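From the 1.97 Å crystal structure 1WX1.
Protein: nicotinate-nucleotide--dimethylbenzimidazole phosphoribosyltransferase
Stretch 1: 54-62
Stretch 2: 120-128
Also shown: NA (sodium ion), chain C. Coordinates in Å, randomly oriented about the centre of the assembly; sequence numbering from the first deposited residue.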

# COMPACT_ATOMS: atom_id res chain seq x y z
N ALA A 54 -3.51 0.94 27.52
CA ALA A 54 -3.79 0.42 28.85
C ALA A 54 -2.78 -0.68 29.16
O ALA A 54 -2.22 -1.29 28.25
CB ALA A 54 -5.21 -0.13 28.93
N ASP A 55 -2.55 -0.92 30.44
CA ASP A 55 -1.62 -1.96 30.84
C ASP A 55 -2.33 -3.26 31.17
O ASP A 55 -3.54 -3.28 31.36
CB ASP A 55 -0.76 -1.47 32.00
CG ASP A 55 0.41 -0.64 31.51
OD1 ASP A 55 0.54 0.54 31.91
OD2 ASP A 55 1.21 -1.18 30.71
N HIS A 56 -1.55 -4.33 31.23
CA HIS A 56 -2.08 -5.67 31.46
C HIS A 56 -1.41 -6.41 32.61
O HIS A 56 -0.18 -6.50 32.67
CB HIS A 56 -1.92 -6.49 30.18
CG HIS A 56 -2.61 -5.90 28.99
ND1 HIS A 56 -3.81 -6.38 28.51
CD2 HIS A 56 -2.29 -4.84 28.21
CE1 HIS A 56 -4.20 -5.64 27.48
NE2 HIS A 56 -3.29 -4.70 27.28
N GLY A 57 -2.21 -6.95 33.52
CA GLY A 57 -1.66 -7.69 34.64
C GLY A 57 -1.00 -8.98 34.20
O GLY A 57 -0.15 -9.53 34.91
N VAL A 58 -1.36 -9.47 33.02
CA VAL A 58 -0.80 -10.72 32.51
C VAL A 58 0.70 -10.64 32.23
O VAL A 58 1.34 -11.66 31.98
CB VAL A 58 -1.57 -11.20 31.23
CG1 VAL A 58 -1.16 -10.39 30.02
CG2 VAL A 58 -1.33 -12.70 31.01
N VAL A 59 1.28 -9.44 32.28
CA VAL A 59 2.71 -9.31 32.06
C VAL A 59 3.46 -10.09 33.13
O VAL A 59 4.62 -10.44 32.96
CB VAL A 59 3.20 -7.84 32.11
CG1 VAL A 59 2.61 -7.05 30.95
CG2 VAL A 59 2.81 -7.22 33.45
N ALA A 60 2.78 -10.37 34.24
CA ALA A 60 3.39 -11.11 35.34
C ALA A 60 3.67 -12.56 34.95
O ALA A 60 4.41 -13.26 35.63
CB ALA A 60 2.49 -11.05 36.57
N GLU A 61 3.07 -13.00 33.84
CA GLU A 61 3.26 -14.37 33.36
C GLU A 61 4.46 -14.49 32.43
O GLU A 61 4.70 -15.55 31.84
CB GLU A 61 2.01 -14.84 32.61
CG GLU A 61 0.74 -14.92 33.45
CD GLU A 61 0.87 -15.86 34.63
OE1 GLU A 61 1.44 -16.96 34.46
OE2 GLU A 61 0.40 -15.52 35.74
N GLY A 62 5.21 -13.40 32.28
CA GLY A 62 6.39 -13.41 31.43
C GLY A 62 6.06 -13.62 29.97
O GLY A 62 6.71 -14.43 29.29
N PRO A 120 -5.64 1.30 36.93
CA PRO A 120 -4.23 1.19 36.56
C PRO A 120 -3.90 -0.20 36.01
O PRO A 120 -3.29 -1.02 36.70
CB PRO A 120 -3.51 1.50 37.87
CG PRO A 120 -4.42 0.89 38.89
CD PRO A 120 -5.80 1.33 38.40
N GLY A 121 -4.32 -0.45 34.78
CA GLY A 121 -4.07 -1.74 34.17
C GLY A 121 -5.05 -2.79 34.67
O GLY A 121 -5.70 -2.61 35.70
N THR A 122 -5.17 -3.88 33.93
CA THR A 122 -6.07 -4.96 34.30
C THR A 122 -5.41 -5.91 35.30
O THR A 122 -4.20 -5.83 35.54
CB THR A 122 -6.43 -5.82 33.09
OG1 THR A 122 -5.22 -6.24 32.46
CG2 THR A 122 -7.29 -5.04 32.09
N ALA A 123 -6.22 -6.79 35.88
CA ALA A 123 -5.70 -7.80 36.79
C ALA A 123 -5.11 -8.86 35.85
O ALA A 123 -5.31 -8.78 34.64
CB ALA A 123 -6.85 -8.40 37.61
N ASN A 124 -4.38 -9.83 36.39
CA ASN A 124 -3.76 -10.89 35.59
C ASN A 124 -4.84 -11.82 35.04
O ASN A 124 -5.44 -12.59 35.78
CB ASN A 124 -2.80 -11.70 36.47
CG ASN A 124 -1.96 -12.68 35.67
OD1 ASN A 124 -2.30 -13.04 34.55
ND2 ASN A 124 -0.86 -13.12 36.27
N LEU A 125 -5.07 -11.76 33.73
CA LEU A 125 -6.11 -12.57 33.10
C LEU A 125 -5.89 -14.08 33.20
O LEU A 125 -6.82 -14.86 33.01
CB LEU A 125 -6.26 -12.17 31.62
CG LEU A 125 -5.10 -12.50 30.66
CD1 LEU A 125 -5.27 -13.92 30.13
CD2 LEU A 125 -5.11 -11.51 29.50
N ALA A 126 -4.66 -14.50 33.50
CA ALA A 126 -4.37 -15.92 33.63
C ALA A 126 -4.76 -16.46 34.99
O ALA A 126 -4.86 -17.67 35.19
CB ALA A 126 -2.88 -16.17 33.39
N GLN A 127 -5.01 -15.55 35.94
CA GLN A 127 -5.34 -15.96 37.30
C GLN A 127 -6.75 -15.57 37.76
O GLN A 127 -7.20 -16.01 38.81
CB GLN A 127 -4.32 -15.36 38.28
CG GLN A 127 -2.87 -15.65 37.90
CD GLN A 127 -2.53 -17.13 37.96
OE1 GLN A 127 -3.25 -17.92 38.57
NE2 GLN A 127 -1.44 -17.51 37.32
N GLY A 128 -7.43 -14.74 36.97
CA GLY A 128 -8.77 -14.32 37.34
C GLY A 128 -9.29 -13.31 36.34
O GLY A 128 -8.59 -12.98 35.39
NA NA C . -6.79 -15.95 41.24
O HOH W 1 -5.48 -7.78 30.19
O HOH W 2 -4.18 -9.37 32.28
O HOH W 3 -7.90 -18.46 41.07
O HOH W 4 -9.39 -15.21 41.22
O HOH W 5 -6.00 -13.42 41.00

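Gly 57 lies so close against the second stretch that it has no room for a side chain: an ideal CB would sit 2.5 Å from Ala 123 C and 2.6 Å from both Asn 124 N and Thr 122 O. Its CA comes within 3.9 Å of Asn 124 CA, so here the contact is made backbone against backbone. Two residues earlier, the carbonyl of Asp 55 accepts a hydrogen bond from the opposing amide (Thr 122 N to Asp 55 O, 3.1 Å) and also meets a CA-H...O contact from Gly 121 CA at 3.2 Å from Asp 55 O. Gly 121 has positive phi, which by itself favours glycine, and a CB there would be tight against Asp 55 CB. The p rotamer of Thr 122 places its hydroxyl where Gly 57 N can donate to Thr 122 OG1 (3.3 Å). Water 1 links the same hydroxyl to the imidazole, 2.8 Å from both Thr 122 OG1 and His 56 ND1. Water 2 bridges the stretches, donating to Ala 123 O (2.7 Å) and accepting, weakly, from Val 58 N (2.9 Å).

From Gly 57 to Ala 60 the backbone has helical phi/psi values, and side chains take over the contact. Val 58 CG2 packs 3.8 Å from Leu 125 CG, a small apolar patch that Ala 126 CB borders at 4.5 Å from the same methyl. Glu 61 supplies the charged end: its OE2 accepts from Asn 124 ND2 (2.8 Å) and, almost linearly, from Gln 127 NE2 (3.1 Å), so one carboxylate oxygen gathers two amide donors. Ala 126 N donates to Asn 124 OD1 (3.0 Å), so the side-chain amide is used at both ends: OD1 as acceptor, ND2 as donor to Glu 61.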